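Long-range contacts in fiber (Murine adenovirus 2, PDB 5NBH), which forms the receptor-attachment spike of the adenovirus capsid, its distal domain binding N-acetylglucosamine and probably helping the virus attach to host cells: residues 182-188 / 220-226; 81-87 / 106-112; 139-145 / 164-169; 168-172 / 204-209. All coordinates share one frame; numbering follows the deposited sequence.

All four contacts lie in the beta-sandwich head of the fibre. Contact 2 is the most regular of the four, an antiparallel hairpin in the ABCJ sheet, buried and near the chain centre. Contact 1 is also buried but lies at an outer seam, where edge strands of the two sheets meet through apolar packing, waters and a salt bridge. Contacts 1 and 2 both touch the second subunit. Contacts 3 and 4 are partly buried loop packings that share I168 and L169. Contact 3 relies on apolar atoms laid against backbone carbonyls, contact 4 on aromatic faces and one hydroxyl bond. Contact 2 touches both of them through Y85 and M110.

Contact 1: 182-188 / 220-226; sequences MPIVCSE and CKPIFQM
I184 CG1 and F224 CG each sit in the tight place between backbone N and carbonyl carbon, with chi1 of 53° and 61°. These turns bring I184 CD1 over one face of the F224 ring. The contact joins the rims of the two sheets of the beta-sandwich head. Strand 179-188 is an edge strand of the GHID sheet and strand 223-231 one of the ABCJ sheet; they run roughly antiparallel. The CH-pi contact places I184 CD1 3.8 Å from the F224 ring centroid, offset toward the rim. The other branch, I184 CG2, packs on M226 CB at 3.7 Å.

S187 N reaches I223 O at 3.3 Å in a weak bond, and C186 CA comes equally near that oxygen. One water donates to both S187 O and K221 O, linking strand 182-188 to the loop just before strand 223-226. Q225 points away; its NE2 bonds D122 OD1 of its own chain and M229 O of the second subunit. P222 turns away from the seam and packs on Q133, a residue of the N-acetylglucosamine site.

At the outer end E188 is extended, and K221 bends at its last torsion to meet it. A second water accepts from K221 N and donates to E188 OE1. In the salt bridge K221 NZ lies 2.7 Å from E188 OE2, on its syn side and 26° out of the carboxylate plane.

Contact 2: 81-87 / 106-112; sequences PVFVYQT and AHIQMVR
V84 and V111 stand next to each other on one face of the sheet, with V84 CG1 4.2 Å from V111 CG2. They form a non-hydrogen-bonded pair in the antiparallel hairpin of strands 83-96 and 103-113, the A and B strands of the ABCJ sheet. V82 comes in obliquely and puts its CG1 4.1 Å from V111 CG1. Q86 and Q109 share this face. It looks to the trimer interface: Q86 packs on T115 and Q109 on T116 of the second subunit, and V82 meets V82 of the third.

The other face carries F83, Y85, M110 and R112. The M110 chain bends at its last torsion, and its SD stands at the edge of the Y85 ring, near the ring plane, 4.2 Å from Y85 CD2. This face looks into the sandwich, where Y85 and M110 both touch F139. Y85 OH reaches on to C146 N, and the R112 guanidinium bonds the carbonyls of G114, I234 and F167.

Paired backbone bonds link F83 with R112 and Y85 with M110. The bond from R112 N to F83 O is nearly straight, at 2.8 Å. Beyond Q86 the pattern changes. T87 N still donates to I108 O at 2.9 Å, but the return bond goes to a side chain. With chi1 at 49°, T87 OG1 accepts from I108 N at 3.0 Å. A water also links T87 OG1 to H107 ND1. The threonine hydroxyl thus does the work of a backbone carbonyl and keeps the ladder going one step beyond the regular pairing of 83-86, into the break at T87.

Contact 3: 139-145 / 164-169; sequences FDGTLGS and TPTFIL
The loop that follows strand 131-140, the D strand of the head, begins with an Asx turn at D140 and packs on the single 3-10 turn around residues 166-168, with L169 set against the carbonyls of D140 and G141. L169 pushes its CD1 branch to G141 O at 3.7 Å, while its CD2 lies near D140 O. In the turn D140 OD1 accepts from T142 N and L143 N. These come from opposite faces of the carboxylate plane, so two N-H groups grip the one oxygen from either side. Backbone bonds from G144 N to D140 O and from D140 N to S145 O close the loop.

The rest of the packing is also mostly of apolar groups on carbonyls. T166 CG2 rests 3.4 Å from T142 O. The P165 ring sets its CD 3.4 Å from L143 O. G144 has positive phi and no side chain, so its CA can face the carbonyl of P165, the centre of an inverse gamma turn. That CA-H...O contact is nearly straight at 167°.

Deeper in, I168 places CG1 between backbone N and carbonyl carbon (chi1 68°), which directs the chain end to F139. The two side chains cross at about a right angle. Y85 and M110 from the other sheet touch both. I168 CD1 lies over one face of the F139 ring, 3.9 Å from its centroid, and is also 3.3 Å from G144 O.

Contact 4: 168-172 / 204-209; sequences ILPTS and YRLGNF
P170 is the bump of this contact, and it fits the notch between F209 and Y204. These aromatic residues flank the type I' turn R205-N208, which joins strands 191-205 and 208-217, neighbours in the GHID sheet. The proline belongs to the long loop before strand 179-188, so the contact seats that loop against the HI hairpin. P170 CD lies over one face of the F209 ring, 3.5 Å from the centroid. P170 CG comes 3.4 Å from F209 CE1 and also faces Y204 CE1 more loosely. L202 and Y230 border the proline as well. With CG anti to the backbone N (chi1 166°), F209 turns its ring face to P170; F139 meets the ring too.

Y204 is held flat from both sides. S172 CB sits over the centre of one ring face, 3.6 Å from the centroid, and F209 CA lies against the opposite face, toward the rim. L169 packs beside the two aromatic groups. Its CD2 meets F209 CB at 3.8 Å and its CB lies 3.5 Å from Y204 OH. The leucine runs antiparallel alongside the phenylalanine and transverse to the tyrosine.

The polar tip of the tyrosine is matched too. P170 O lies at the ring edge, near its plane, and Y204 OH donates to it at 2.6 Å, tilted 21° from the carbonyl plane.

Contact 1: 182-188 / 220-226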
# COMPACT_ATOMS: atom_id res chain seq x y z
N MET A 182 -1.97 2.93 17.38
CA MET A 182 -3.02 3.02 16.39
C MET A 182 -4.36 2.72 17.09
O MET A 182 -4.41 1.92 18.03
CB MET A 182 -2.81 2.00 15.26
CG MET A 182 -1.63 2.27 14.33
SD MET A 182 -1.72 3.92 13.55
CE MET A 182 -0.62 3.80 12.14
N PRO A 183 -5.44 3.34 16.60
CA PRO A 183 -6.77 2.96 17.06
C PRO A 183 -7.12 1.62 16.48
O PRO A 183 -6.78 1.34 15.31
CB PRO A 183 -7.65 4.06 16.50
CG PRO A 183 -6.95 4.55 15.28
CD PRO A 183 -5.48 4.38 15.55
N ILE A 184 -7.85 0.81 17.25
CA ILE A 184 -8.30 -0.50 16.81
C ILE A 184 -9.69 -0.71 17.37
O ILE A 184 -10.08 -0.06 18.34
CB ILE A 184 -7.41 -1.68 17.25
CG1 ILE A 184 -7.14 -1.69 18.77
CG2 ILE A 184 -6.09 -1.63 16.53
CD1 ILE A 184 -6.72 -3.04 19.32
N VAL A 185 -10.41 -1.58 16.72
CA VAL A 185 -11.71 -2.01 17.18
C VAL A 185 -11.66 -3.51 17.41
O VAL A 185 -11.35 -4.27 16.50
CB VAL A 185 -12.84 -1.64 16.20
CG1 VAL A 185 -14.16 -2.20 16.73
CG2 VAL A 185 -12.96 -0.13 16.06
N CYS A 186 -12.00 -3.92 18.64
CA CYS A 186 -12.14 -5.31 18.98
C CYS A 186 -13.58 -5.74 18.68
O CYS A 186 -14.50 -4.98 18.94
CB CYS A 186 -11.81 -5.57 20.45
SG CYS A 186 -10.04 -5.42 20.79
N SER A 187 -13.74 -6.93 18.14
CA SER A 187 -15.06 -7.49 17.82
C SER A 187 -15.06 -8.98 17.98
O SER A 187 -14.02 -9.58 18.24
CB SER A 187 -15.43 -7.13 16.37
OG SER A 187 -14.62 -7.80 15.40
N GLU A 188 -16.22 -9.62 17.84
CA GLU A 188 -16.23 -11.07 17.88
C GLU A 188 -17.46 -11.53 17.16
O GLU A 188 -18.54 -11.04 17.43
CB GLU A 188 -16.21 -11.60 19.31
CG GLU A 188 -16.00 -13.10 19.38
CD GLU A 188 -15.97 -13.67 20.78
OE1 GLU A 188 -16.04 -12.94 21.80
OE2 GLU A 188 -15.86 -14.91 20.85
N CYS A 220 -13.07 -8.16 26.71
CA CYS A 220 -13.19 -8.85 25.44
C CYS A 220 -11.92 -9.58 25.04
O CYS A 220 -10.84 -9.37 25.59
CB CYS A 220 -13.62 -7.87 24.34
SG CYS A 220 -12.53 -6.45 24.08
N LYS A 221 -12.09 -10.44 24.06
CA LYS A 221 -10.98 -11.10 23.39
C LYS A 221 -10.27 -10.09 22.52
O LYS A 221 -10.91 -9.30 21.87
CB LYS A 221 -11.50 -12.23 22.51
CG LYS A 221 -12.23 -13.33 23.26
CD LYS A 221 -12.54 -14.48 22.33
CE LYS A 221 -13.19 -15.64 23.05
NZ LYS A 221 -14.64 -15.44 23.22
N PRO A 222 -8.93 -10.15 22.46
CA PRO A 222 -8.20 -9.27 21.56
C PRO A 222 -8.29 -9.80 20.12
O PRO A 222 -7.58 -10.71 19.74
CB PRO A 222 -6.77 -9.25 22.14
CG PRO A 222 -6.67 -10.54 22.90
CD PRO A 222 -8.05 -10.92 23.36
N ILE A 223 -9.25 -9.27 19.39
CA ILE A 223 -9.53 -9.69 18.03
C ILE A 223 -9.65 -8.40 17.22
O ILE A 223 -10.62 -7.69 17.36
CB ILE A 223 -10.85 -10.48 17.93
CG1 ILE A 223 -10.75 -11.74 18.77
CG2 ILE A 223 -11.14 -10.82 16.47
CD1 ILE A 223 -12.00 -12.62 18.73
N PHE A 224 -8.62 -8.10 16.44
CA PHE A 224 -8.49 -6.83 15.75
C PHE A 224 -7.54 -6.91 14.56
O PHE A 224 -6.77 -7.86 14.50
CB PHE A 224 -7.97 -5.76 16.71
CG PHE A 224 -6.62 -6.05 17.28
CD1 PHE A 224 -6.48 -6.81 18.44
CD2 PHE A 224 -5.48 -5.55 16.69
CE1 PHE A 224 -5.23 -7.06 18.99
CE2 PHE A 224 -4.23 -5.80 17.23
CZ PHE A 224 -4.10 -6.57 18.37
N GLN A 225 -7.61 -5.93 13.65
CA GLN A 225 -6.64 -5.73 12.55
C GLN A 225 -6.01 -4.35 12.76
O GLN A 225 -6.67 -3.41 13.22
CB GLN A 225 -7.28 -5.80 11.12
CG GLN A 225 -6.28 -5.64 9.94
CD GLN A 225 -6.85 -5.76 8.49
OE1 GLN A 225 -6.96 -4.76 7.78
NE2 GLN A 225 -7.06 -6.98 8.03
N MET A 226 -4.72 -4.25 12.51
CA MET A 226 -4.08 -2.94 12.45
C MET A 226 -2.87 -2.92 11.55
O MET A 226 -2.30 -3.94 11.24
CB MET A 226 -3.73 -2.36 13.82
CG MET A 226 -2.76 -3.09 14.72
SD MET A 226 -1.87 -1.78 15.60
CE MET A 226 -1.03 -1.21 14.13
O HOH W 1 -7.26 -0.13 13.01
O HOH W 2 -9.33 -2.50 14.18
O HOH W 3 -9.64 -3.92 14.48
O HOH W 4 -13.40 -9.23 20.89
O HOH W 5 -14.82 -10.56 22.87

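Contact 2: 81-87 / 106-112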
# COMPACT_ATOMS: atom_id res chain seq x y z
N PRO A 81 10.49 -2.50 -6.80
CA PRO A 81 9.69 -3.72 -6.81
C PRO A 81 8.86 -3.86 -5.55
O PRO A 81 9.27 -3.35 -4.51
CB PRO A 81 10.73 -4.81 -6.82
CG PRO A 81 11.94 -4.19 -6.15
CD PRO A 81 11.93 -2.79 -6.63
N VAL A 82 7.73 -4.53 -5.66
CA VAL A 82 6.92 -4.89 -4.50
C VAL A 82 7.38 -6.26 -4.02
O VAL A 82 7.50 -7.22 -4.83
CB VAL A 82 5.42 -4.91 -4.83
CG1 VAL A 82 4.64 -5.38 -3.62
CG2 VAL A 82 4.98 -3.53 -5.28
N PHE A 83 7.67 -6.34 -2.71
CA PHE A 83 7.96 -7.63 -2.05
C PHE A 83 7.06 -7.77 -0.84
O PHE A 83 6.77 -6.78 -0.20
CB PHE A 83 9.40 -7.69 -1.59
CG PHE A 83 10.37 -7.96 -2.70
CD1 PHE A 83 10.41 -9.19 -3.30
CD2 PHE A 83 11.20 -6.96 -3.18
CE1 PHE A 83 11.29 -9.47 -4.35
CE2 PHE A 83 12.11 -7.24 -4.23
CZ PHE A 83 12.14 -8.48 -4.80
N VAL A 84 6.59 -8.97 -0.59
CA VAL A 84 5.76 -9.23 0.59
C VAL A 84 6.32 -10.37 1.40
O VAL A 84 6.52 -11.47 0.89
CB VAL A 84 4.29 -9.56 0.21
CG1 VAL A 84 3.42 -9.65 1.48
CG2 VAL A 84 3.71 -8.53 -0.75
N TYR A 85 6.53 -10.14 2.71
CA TYR A 85 6.86 -11.19 3.64
C TYR A 85 5.61 -11.42 4.49
O TYR A 85 5.08 -10.49 5.09
CB TYR A 85 8.04 -10.78 4.49
CG TYR A 85 8.72 -11.88 5.28
CD1 TYR A 85 9.06 -13.11 4.69
CD2 TYR A 85 9.05 -11.70 6.65
CE1 TYR A 85 9.67 -14.12 5.40
CE2 TYR A 85 9.72 -12.69 7.34
CZ TYR A 85 10.01 -13.90 6.73
OH TYR A 85 10.64 -14.92 7.40
N GLN A 86 5.11 -12.65 4.50
CA GLN A 86 3.81 -12.90 5.10
C GLN A 86 3.70 -14.29 5.66
O GLN A 86 4.40 -15.19 5.22
CB GLN A 86 2.72 -12.72 4.05
CG GLN A 86 2.85 -13.68 2.88
CD GLN A 86 1.70 -13.58 1.92
OE1 GLN A 86 1.70 -12.73 1.04
NE2 GLN A 86 0.74 -14.49 2.05
N THR A 87 2.75 -14.46 6.56
CA THR A 87 2.32 -15.80 6.98
C THR A 87 1.68 -16.52 5.78
O THR A 87 0.98 -15.89 4.96
CB THR A 87 1.32 -15.72 8.16
OG1 THR A 87 0.28 -14.78 7.85
CG2 THR A 87 2.04 -15.31 9.43
N ALA A 106 -2.31 -15.17 14.36
CA ALA A 106 -2.13 -13.93 13.64
C ALA A 106 -1.78 -14.20 12.17
O ALA A 106 -0.93 -15.03 11.88
CB ALA A 106 -1.06 -13.10 14.32
N HIS A 107 -2.46 -13.49 11.28
CA HIS A 107 -2.06 -13.40 9.87
C HIS A 107 -1.31 -12.10 9.73
O HIS A 107 -1.77 -11.07 10.20
CB HIS A 107 -3.27 -13.39 8.95
CG HIS A 107 -4.11 -14.63 9.01
ND1 HIS A 107 -3.86 -15.74 8.23
CD2 HIS A 107 -5.22 -14.92 9.73
CE1 HIS A 107 -4.77 -16.67 8.49
NE2 HIS A 107 -5.60 -16.20 9.40
N ILE A 108 -0.14 -12.15 9.12
CA ILE A 108 0.75 -11.00 9.02
C ILE A 108 1.22 -10.78 7.59
O ILE A 108 1.65 -11.75 6.94
CB ILE A 108 1.99 -11.21 9.89
CG1 ILE A 108 1.59 -11.42 11.36
CG2 ILE A 108 2.92 -10.02 9.84
CD1 ILE A 108 2.67 -12.11 12.15
N GLN A 109 1.16 -9.54 7.12
CA GLN A 109 1.79 -9.17 5.84
C GLN A 109 2.71 -7.98 6.02
O GLN A 109 2.37 -7.00 6.70
CB GLN A 109 0.76 -8.86 4.78
CG GLN A 109 -0.25 -9.95 4.55
CD GLN A 109 -1.42 -9.87 5.48
OE1 GLN A 109 -1.94 -8.79 5.76
NE2 GLN A 109 -1.84 -11.01 5.97
N MET A 110 3.90 -8.04 5.44
CA MET A 110 4.85 -6.97 5.49
C MET A 110 5.18 -6.62 4.04
O MET A 110 5.84 -7.39 3.38
CB MET A 110 6.07 -7.42 6.26
CG MET A 110 5.67 -8.02 7.60
SD MET A 110 7.06 -8.55 8.61
CE MET A 110 7.79 -7.00 9.00
N VAL A 111 4.66 -5.49 3.58
CA VAL A 111 4.71 -5.09 2.16
C VAL A 111 5.73 -4.01 1.95
O VAL A 111 5.61 -2.89 2.48
CB VAL A 111 3.33 -4.63 1.63
CG1 VAL A 111 3.41 -4.38 0.11
CG2 VAL A 111 2.25 -5.65 1.93
N ARG A 112 6.73 -4.30 1.11
CA ARG A 112 7.82 -3.40 0.85
C ARG A 112 7.63 -2.76 -0.53
O ARG A 112 7.43 -3.47 -1.52
CB ARG A 112 9.13 -4.22 0.93
CG ARG A 112 10.40 -3.54 0.47
CD ARG A 112 10.87 -2.46 1.39
NE ARG A 112 11.97 -1.76 0.74
CZ ARG A 112 13.27 -1.86 1.01
NH1 ARG A 112 13.74 -2.58 2.02
NH2 ARG A 112 14.12 -1.17 0.25
O HOH W 6 -1.69 -15.94 6.62
O HOH W 7 -0.78 -13.62 4.88

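Contact 3: 139-145 / 164-169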
# COMPACT_ATOMS: atom_id res chain seq x y z
N PHE A 139 12.64 -11.47 14.50
CA PHE A 139 13.20 -11.74 13.19
C PHE A 139 14.71 -11.72 13.31
O PHE A 139 15.29 -10.85 13.98
CB PHE A 139 12.79 -10.65 12.20
CG PHE A 139 11.31 -10.47 12.07
CD1 PHE A 139 10.64 -9.61 12.93
CD2 PHE A 139 10.59 -11.12 11.08
CE1 PHE A 139 9.28 -9.43 12.83
CE2 PHE A 139 9.22 -10.94 10.96
CZ PHE A 139 8.55 -10.10 11.84
N ASP A 140 15.37 -12.61 12.57
CA ASP A 140 16.83 -12.58 12.51
C ASP A 140 17.34 -11.19 12.13
O ASP A 140 16.92 -10.63 11.14
CB ASP A 140 17.34 -13.67 11.55
CG ASP A 140 18.85 -13.81 11.63
OD1 ASP A 140 19.57 -12.94 11.14
OD2 ASP A 140 19.30 -14.79 12.26
N GLY A 141 18.25 -10.63 12.91
CA GLY A 141 18.68 -9.26 12.72
C GLY A 141 19.52 -8.99 11.48
O GLY A 141 19.71 -7.83 11.14
N THR A 142 20.02 -10.05 10.86
CA THR A 142 20.85 -9.97 9.64
C THR A 142 20.11 -10.48 8.39
O THR A 142 20.24 -9.87 7.32
CB THR A 142 22.14 -10.79 9.83
OG1 THR A 142 22.83 -10.30 10.99
CG2 THR A 142 23.05 -10.64 8.65
N LEU A 143 19.39 -11.59 8.52
CA LEU A 143 18.63 -12.21 7.45
C LEU A 143 17.15 -11.78 7.33
O LEU A 143 16.52 -12.00 6.27
CB LEU A 143 18.67 -13.73 7.60
CG LEU A 143 20.06 -14.38 7.68
CD1 LEU A 143 19.89 -15.86 7.94
CD2 LEU A 143 20.87 -14.14 6.40
N GLY A 144 16.57 -11.25 8.41
CA GLY A 144 15.15 -10.87 8.41
C GLY A 144 14.17 -12.02 8.64
O GLY A 144 12.97 -11.77 8.86
N SER A 145 14.63 -13.27 8.60
CA SER A 145 13.76 -14.42 8.74
C SER A 145 13.00 -14.44 10.08
O SER A 145 13.61 -14.29 11.12
CB SER A 145 14.57 -15.73 8.67
OG SER A 145 15.18 -15.84 7.40
N THR A 164 15.87 -13.79 0.55
CA THR A 164 16.14 -13.62 1.97
C THR A 164 15.38 -12.35 2.36
O THR A 164 15.51 -11.32 1.70
CB THR A 164 17.65 -13.52 2.24
OG1 THR A 164 18.30 -14.66 1.67
CG2 THR A 164 17.95 -13.48 3.75
N PRO A 165 14.56 -12.41 3.41
CA PRO A 165 13.73 -11.23 3.68
C PRO A 165 14.41 -10.08 4.41
O PRO A 165 13.84 -9.50 5.36
CB PRO A 165 12.55 -11.81 4.46
CG PRO A 165 13.15 -12.97 5.17
CD PRO A 165 14.22 -13.54 4.30
N THR A 166 15.57 -9.65 3.95
CA THR A 166 16.25 -8.51 4.58
C THR A 166 15.50 -7.20 4.35
O THR A 166 15.73 -6.23 5.04
CB THR A 166 17.68 -8.36 4.08
OG1 THR A 166 17.66 -8.13 2.66
CG2 THR A 166 18.51 -9.62 4.41
N PHE A 167 14.58 -7.17 3.38
CA PHE A 167 13.89 -5.95 3.02
C PHE A 167 12.91 -5.43 4.11
O PHE A 167 12.42 -4.33 3.99
CB PHE A 167 13.17 -6.11 1.66
CG PHE A 167 12.15 -7.21 1.62
CD1 PHE A 167 10.88 -7.04 2.16
CD2 PHE A 167 12.44 -8.43 1.05
CE1 PHE A 167 9.94 -8.04 2.11
CE2 PHE A 167 11.51 -9.46 1.02
CZ PHE A 167 10.25 -9.26 1.53
N ILE A 168 12.66 -6.23 5.17
CA ILE A 168 11.82 -5.78 6.30
C ILE A 168 12.61 -5.06 7.41
O ILE A 168 11.99 -4.47 8.26
CB ILE A 168 11.04 -6.92 6.97
CG1 ILE A 168 12.01 -7.90 7.71
CG2 ILE A 168 10.09 -7.55 5.98
CD1 ILE A 168 11.39 -8.83 8.69
N LEU A 169 13.95 -5.08 7.36
CA LEU A 169 14.77 -4.62 8.48
C LEU A 169 14.91 -3.13 8.52
O LEU A 169 15.35 -2.53 7.54
CB LEU A 169 16.16 -5.26 8.43
CG LEU A 169 16.17 -6.78 8.62
CD1 LEU A 169 17.53 -7.32 8.23
CD2 LEU A 169 15.84 -7.22 10.05

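Contact 4: 168-172 / 204-209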
# COMPACT_ATOMS: atom_id res chain seq x y z
N ILE A 168 12.66 -6.23 5.17
CA ILE A 168 11.82 -5.78 6.30
C ILE A 168 12.61 -5.06 7.41
O ILE A 168 11.99 -4.47 8.26
CB ILE A 168 11.04 -6.92 6.97
CG1 ILE A 168 12.01 -7.90 7.71
CG2 ILE A 168 10.09 -7.55 5.98
CD1 ILE A 168 11.39 -8.83 8.69
N LEU A 169 13.95 -5.08 7.36
CA LEU A 169 14.77 -4.62 8.48
C LEU A 169 14.91 -3.13 8.52
O LEU A 169 15.35 -2.53 7.54
CB LEU A 169 16.16 -5.26 8.43
CG LEU A 169 16.17 -6.78 8.62
CD1 LEU A 169 17.53 -7.32 8.23
CD2 LEU A 169 15.84 -7.22 10.05
N PRO A 170 14.50 -2.49 9.64
CA PRO A 170 14.72 -1.07 9.82
C PRO A 170 16.09 -0.75 10.44
O PRO A 170 16.86 -1.66 10.69
CB PRO A 170 13.61 -0.71 10.80
CG PRO A 170 13.57 -1.88 11.71
CD PRO A 170 13.91 -3.08 10.86
N THR A 171 16.38 0.53 10.64
CA THR A 171 17.68 0.94 11.18
C THR A 171 17.86 0.30 12.57
O THR A 171 16.93 0.30 13.40
CB THR A 171 17.88 2.48 11.24
OG1 THR A 171 19.14 2.76 11.87
CG2 THR A 171 16.80 3.16 12.06
N SER A 172 19.05 -0.27 12.80
CA SER A 172 19.43 -0.82 14.11
C SER A 172 20.16 0.18 15.00
O SER A 172 20.70 -0.22 16.04
CB SER A 172 20.33 -2.05 13.92
OG SER A 172 21.55 -1.65 13.28
N TYR A 204 15.86 -3.44 18.19
CA TYR A 204 16.76 -4.57 18.11
C TYR A 204 17.30 -4.88 19.52
O TYR A 204 17.66 -3.96 20.28
CB TYR A 204 17.95 -4.31 17.22
CG TYR A 204 17.70 -4.26 15.72
CD1 TYR A 204 17.12 -3.13 15.13
CD2 TYR A 204 18.07 -5.32 14.90
CE1 TYR A 204 16.90 -3.08 13.76
CE2 TYR A 204 17.89 -5.26 13.52
CZ TYR A 204 17.32 -4.14 12.96
OH TYR A 204 17.16 -4.06 11.60
N ARG A 205 17.38 -6.15 19.81
CA ARG A 205 18.16 -6.63 20.97
C ARG A 205 18.67 -8.02 20.74
O ARG A 205 18.06 -8.80 20.02
CB ARG A 205 17.33 -6.54 22.24
CG ARG A 205 16.16 -7.51 22.38
CD ARG A 205 15.63 -7.41 23.81
NE ARG A 205 14.59 -8.40 24.08
CZ ARG A 205 13.29 -8.26 23.77
NH1 ARG A 205 12.83 -7.16 23.18
NH2 ARG A 205 12.43 -9.24 24.06
N LEU A 206 19.82 -8.34 21.35
CA LEU A 206 20.36 -9.68 21.27
C LEU A 206 20.67 -10.10 19.80
O LEU A 206 20.65 -11.27 19.49
CB LEU A 206 19.43 -10.66 21.96
CG LEU A 206 18.96 -10.25 23.39
CD1 LEU A 206 18.14 -11.36 24.02
CD2 LEU A 206 20.12 -9.85 24.30
N GLY A 207 20.95 -9.10 18.96
CA GLY A 207 21.26 -9.29 17.54
C GLY A 207 20.05 -9.41 16.62
O GLY A 207 20.22 -9.62 15.41
N ASN A 208 18.84 -9.33 17.18
CA ASN A 208 17.60 -9.64 16.43
C ASN A 208 16.63 -8.44 16.43
O ASN A 208 16.73 -7.53 17.24
CB ASN A 208 16.93 -10.88 16.95
CG ASN A 208 17.65 -12.15 16.56
OD1 ASN A 208 18.39 -12.20 15.55
ND2 ASN A 208 17.49 -13.17 17.37
N PHE A 209 15.73 -8.44 15.44
CA PHE A 209 14.75 -7.36 15.21
C PHE A 209 13.43 -7.80 15.81
O PHE A 209 13.00 -8.90 15.56
CB PHE A 209 14.60 -7.16 13.68
CG PHE A 209 13.41 -6.33 13.26
CD1 PHE A 209 13.14 -5.13 13.87
CD2 PHE A 209 12.62 -6.72 12.19
CE1 PHE A 209 12.07 -4.35 13.48
CE2 PHE A 209 11.55 -5.95 11.77
CZ PHE A 209 11.27 -4.77 12.41